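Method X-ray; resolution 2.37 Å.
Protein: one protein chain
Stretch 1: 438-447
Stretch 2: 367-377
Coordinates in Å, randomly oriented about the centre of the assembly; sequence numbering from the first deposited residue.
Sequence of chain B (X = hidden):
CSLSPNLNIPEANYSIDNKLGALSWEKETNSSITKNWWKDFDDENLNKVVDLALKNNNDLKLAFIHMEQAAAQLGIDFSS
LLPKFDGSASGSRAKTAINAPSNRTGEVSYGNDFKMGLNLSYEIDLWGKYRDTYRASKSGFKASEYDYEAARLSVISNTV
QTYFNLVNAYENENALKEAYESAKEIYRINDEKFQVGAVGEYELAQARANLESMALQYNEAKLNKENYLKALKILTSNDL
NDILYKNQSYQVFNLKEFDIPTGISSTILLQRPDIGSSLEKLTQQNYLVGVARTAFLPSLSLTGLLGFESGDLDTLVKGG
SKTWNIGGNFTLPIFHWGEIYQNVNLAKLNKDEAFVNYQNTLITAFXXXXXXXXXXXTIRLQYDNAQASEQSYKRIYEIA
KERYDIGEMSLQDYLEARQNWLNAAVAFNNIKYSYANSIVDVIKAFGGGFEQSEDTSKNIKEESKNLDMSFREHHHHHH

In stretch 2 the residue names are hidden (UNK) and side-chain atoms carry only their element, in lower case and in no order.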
# COMPACT_ATOMS: atom_id res chain seq x y z
N SER B 438 -10.16 -8.67 22.21
CA SER B 438 -11.53 -8.58 21.73
C SER B 438 -12.21 -7.38 22.37
O SER B 438 -13.08 -6.75 21.76
CB SER B 438 -12.31 -9.86 22.02
OG SER B 438 -12.64 -9.96 23.39
N ILE B 439 -11.83 -7.08 23.60
CA ILE B 439 -12.33 -5.90 24.30
C ILE B 439 -11.89 -4.64 23.58
O ILE B 439 -12.68 -3.72 23.36
CB ILE B 439 -11.84 -5.85 25.76
CG1 ILE B 439 -12.25 -7.12 26.51
CG2 ILE B 439 -12.39 -4.62 26.46
CD1 ILE B 439 -13.75 -7.31 26.60
N VAL B 440 -10.62 -4.61 23.19
CA VAL B 440 -10.03 -3.47 22.50
C VAL B 440 -10.70 -3.24 21.14
O VAL B 440 -10.98 -2.09 20.77
CB VAL B 440 -8.52 -3.67 22.29
CG1 VAL B 440 -7.91 -2.47 21.57
CG2 VAL B 440 -7.83 -3.89 23.63
N ASP B 441 -10.96 -4.32 20.42
CA ASP B 441 -11.60 -4.23 19.11
C ASP B 441 -12.97 -3.56 19.19
O ASP B 441 -13.33 -2.77 18.32
CB ASP B 441 -11.73 -5.63 18.48
CG ASP B 441 -10.41 -6.16 17.96
OD1 ASP B 441 -9.56 -5.34 17.56
OD2 ASP B 441 -10.23 -7.39 17.94
N VAL B 442 -13.72 -3.89 20.23
CA VAL B 442 -15.02 -3.26 20.47
C VAL B 442 -14.84 -1.78 20.77
O VAL B 442 -15.52 -0.93 20.18
CB VAL B 442 -15.77 -3.93 21.64
CG1 VAL B 442 -17.04 -3.16 21.96
CG2 VAL B 442 -16.08 -5.37 21.31
N ILE B 443 -13.93 -1.47 21.68
CA ILE B 443 -13.61 -0.09 22.03
C ILE B 443 -13.14 0.69 20.81
O ILE B 443 -13.56 1.83 20.59
CB ILE B 443 -12.53 -0.02 23.13
CG1 ILE B 443 -13.03 -0.70 24.41
CG2 ILE B 443 -12.14 1.43 23.41
CD1 ILE B 443 -12.00 -0.75 25.52
N LYS B 444 -12.29 0.06 20.00
CA LYS B 444 -11.77 0.68 18.79
C LYS B 444 -12.88 0.95 17.77
O LYS B 444 -12.91 2.00 17.13
CB LYS B 444 -10.70 -0.20 18.15
CG LYS B 444 -10.04 0.40 16.92
CD LYS B 444 -9.42 -0.67 16.03
CE LYS B 444 -8.43 -1.53 16.80
NZ LYS B 444 -7.82 -2.58 15.94
N ALA B 445 -13.79 -0.01 17.63
CA ALA B 445 -14.86 0.08 16.65
C ALA B 445 -15.87 1.17 16.99
O ALA B 445 -16.57 1.68 16.12
CB ALA B 445 -15.56 -1.26 16.51
N PHE B 446 -15.95 1.52 18.27
CA PHE B 446 -16.89 2.53 18.73
C PHE B 446 -16.24 3.90 18.91
O PHE B 446 -16.84 4.82 19.45
CB PHE B 446 -17.55 2.09 20.04
CG PHE B 446 -18.69 1.13 19.85
CD1 PHE B 446 -18.46 -0.22 19.68
CD2 PHE B 446 -20.00 1.58 19.84
CE1 PHE B 446 -19.50 -1.10 19.50
CE2 PHE B 446 -21.05 0.71 19.66
CZ PHE B 446 -20.80 -0.64 19.50
N GLY B 447 -15.00 4.02 18.44
CA GLY B 447 -14.32 5.31 18.42
C GLY B 447 -13.38 5.58 19.58
O GLY B 447 -12.67 6.58 19.59
N UNK B 367 -19.44 -2.95 9.57
CA UNK B 367 -18.98 -4.32 9.47
C UNK B 367 -18.06 -4.68 10.62
O UNK B 367 -18.13 -5.77 11.17
N UNK B 368 -17.19 -3.74 10.97
CA UNK B 368 -16.27 -3.92 12.09
C UNK B 368 -17.03 -4.01 13.41
O UNK B 368 -16.67 -4.80 14.28
o UNK B 368 -13.61 -0.62 11.91
c UNK B 368 -14.31 -2.69 10.97
o UNK B 368 -12.52 -1.35 10.15
c UNK B 368 -15.26 -2.77 12.15
c UNK B 368 -13.41 -1.46 11.02
N UNK B 369 -18.07 -3.21 13.55
CA UNK B 369 -18.88 -3.18 14.77
C UNK B 369 -19.62 -4.50 14.97
O UNK B 369 -19.69 -5.02 16.08
c UNK B 369 -20.92 -2.16 15.86
c UNK B 369 -20.08 0.53 14.78
c UNK B 369 -19.90 -2.01 14.74
c UNK B 369 -19.17 -0.68 14.87
N UNK B 370 -20.17 -5.05 13.89
CA UNK B 370 -20.86 -6.33 13.95
C UNK B 370 -19.93 -7.45 14.42
O UNK B 370 -20.27 -8.22 15.31
n UNK B 370 -23.31 -9.73 11.18
c UNK B 370 -22.08 -8.10 12.57
n UNK B 370 -24.86 -11.20 10.32
c UNK B 370 -21.46 -6.71 12.60
n UNK B 370 -24.36 -9.27 9.19
c UNK B 370 -22.52 -8.50 11.17
c UNK B 370 -24.18 -10.07 10.23
N UNK B 371 -18.75 -7.52 13.81
CA UNK B 371 -17.79 -8.57 14.14
C UNK B 371 -17.26 -8.40 15.55
O UNK B 371 -17.19 -9.37 16.31
c UNK B 371 -16.63 -8.58 13.14
c UNK B 371 -13.65 -10.64 14.29
c UNK B 371 -13.96 -11.88 13.78
o UNK B 371 -13.11 -12.94 13.98
c UNK B 371 -14.51 -9.58 14.08
c UNK B 371 -15.13 -12.07 13.07
c UNK B 371 -15.69 -9.74 13.36
c UNK B 371 -15.98 -11.00 12.86
N UNK B 372 -16.88 -7.18 15.91
CA UNK B 372 -16.31 -6.91 17.23
C UNK B 372 -17.26 -7.30 18.35
O UNK B 372 -16.85 -7.86 19.36
c UNK B 372 -15.94 -5.44 17.34
N UNK B 373 -18.55 -7.01 18.16
CA UNK B 373 -19.56 -7.34 19.16
C UNK B 373 -19.79 -8.84 19.27
O UNK B 373 -19.84 -9.39 20.37
c UNK B 373 -20.91 -5.13 19.05
c UNK B 373 -20.67 -4.80 20.52
c UNK B 373 -20.88 -6.64 18.82
c UNK B 373 -22.23 -4.53 18.58
N UNK B 374 -19.93 -9.51 18.12
CA UNK B 374 -20.16 -10.95 18.10
C UNK B 374 -18.94 -11.71 18.59
O UNK B 374 -19.06 -12.67 19.36
c UNK B 374 -21.86 -10.82 16.25
c UNK B 374 -20.62 -12.95 16.65
c UNK B 374 -20.54 -11.44 16.69
N UNK B 375 -17.75 -11.28 18.16
CA UNK B 375 -16.51 -11.93 18.57
C UNK B 375 -16.30 -11.83 20.07
O UNK B 375 -15.89 -12.79 20.72
c UNK B 375 -15.32 -11.34 17.83
N UNK B 376 -16.60 -10.66 20.63
CA UNK B 376 -16.39 -10.40 22.05
C UNK B 376 -17.17 -11.39 22.92
O UNK B 376 -16.62 -11.98 23.85
c UNK B 376 -16.71 -8.89 24.91
c UNK B 376 -18.94 -9.47 25.79
c UNK B 376 -16.12 -8.35 23.61
n UNK B 376 -18.17 -8.86 24.90
n UNK B 376 -20.25 -9.38 25.70
c UNK B 376 -16.80 -8.96 22.39
n UNK B 376 -18.39 -10.16 26.78
N UNK B 377 -18.45 -11.59 22.60
CA UNK B 377 -19.30 -12.47 23.39
C UNK B 377 -19.03 -13.94 23.09
O UNK B 377 -19.25 -14.80 23.94
n UNK B 377 -24.82 -12.42 20.24
c UNK B 377 -20.78 -12.14 23.16
c UNK B 377 -22.80 -12.22 21.68
c UNK B 377 -21.30 -12.47 21.77
c UNK B 377 -23.36 -12.67 20.34
O HOH W 1 -14.21 -7.87 19.73

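Position 367 has no side-chain atoms; its phi/psi of -69/-40 is ordinary helix, so the absence of a CB alone identifies Gly 367. At position 368 three carbons run out and the third carries two oxygens, a carboxylate two methylenes from CA: Glu 368. Its CB points toward stretch 1, yet the nearest contact is through its backbone, O to Ala 445 CB at 4.3 Å.

Position 369 has four carbons, forked at the first, with one arm two carbons long, which is Ile 369. Its CG1 lies 3.7 Å from Ala 445 O and 4.0 Å from Ala 445 CB, while CG2 comes within 3.9 Å of Phe 446 CZ. Position 370 shows three carbons, a nitrogen, then a carbon bearing two more nitrogens; this guanidinium defines Arg 370, which is out of reach of stretch 1. Position 371 has one carbon and then a six-carbon ring bearing an oxygen, which is Tyr 371; no atom of its side chain comes within contact distance of stretch 1.

Position 372 has a single carbon, hence Ala 372. Its CB points toward the partner helix, 3.9 Å from Asp 441 O, 4.0 Å from Val 442 CG2 and 4.3 Å from Ala 445 CB. Position 373 has four carbons, forked at the second, which is Leu 373; its CD2 meets Phe 446 CE1 at 4.0 Å and Val 442 CG1 at 4.2 Å. Position 374, one carbon carrying two others, is Val 374, turned out of reach. Position 375, again one carbon, is Ala 375; its CB points toward stretch 1, but is 5.4 Å from Ser 438 CB, beyond contact.

Position 376 repeats the guanidinium pattern: Arg 376. Its CG lies 3.8 Å from both Ser 438 OG and Val 442 CG2, and its CD lies 3.8 Å from Ile 439 CD1, so the aliphatic shaft does the packing; NH1 and NH2 are hydrogen-bonded elsewhere in the structure. Position 377 has four carbons in a row ending in nitrogen, which is Lys 377, pointing away.

The helices run nearly antiparallel, at 152°, with axes approaching to 8.6 Å. The close CA pairs, Val 442 CA with Ala 372 CA at 5.0 Å and Ala 445 CA with Ile 369 CA at 5.5 Å, each match one alanine with a larger residue. No direct hydrogen bond crosses the interface; apolar packing is supplemented by one water, which donates to Ala 372 O at 2.7 Å and to Ser 438 O at 2.6 Å. After the helix, the Phe 446 ring extends the apolar contact to Ile 369 and Leu 373. Together the two stretches bury 471 Å².

Stretch 2, residues 367-377: GEIRYALVARK
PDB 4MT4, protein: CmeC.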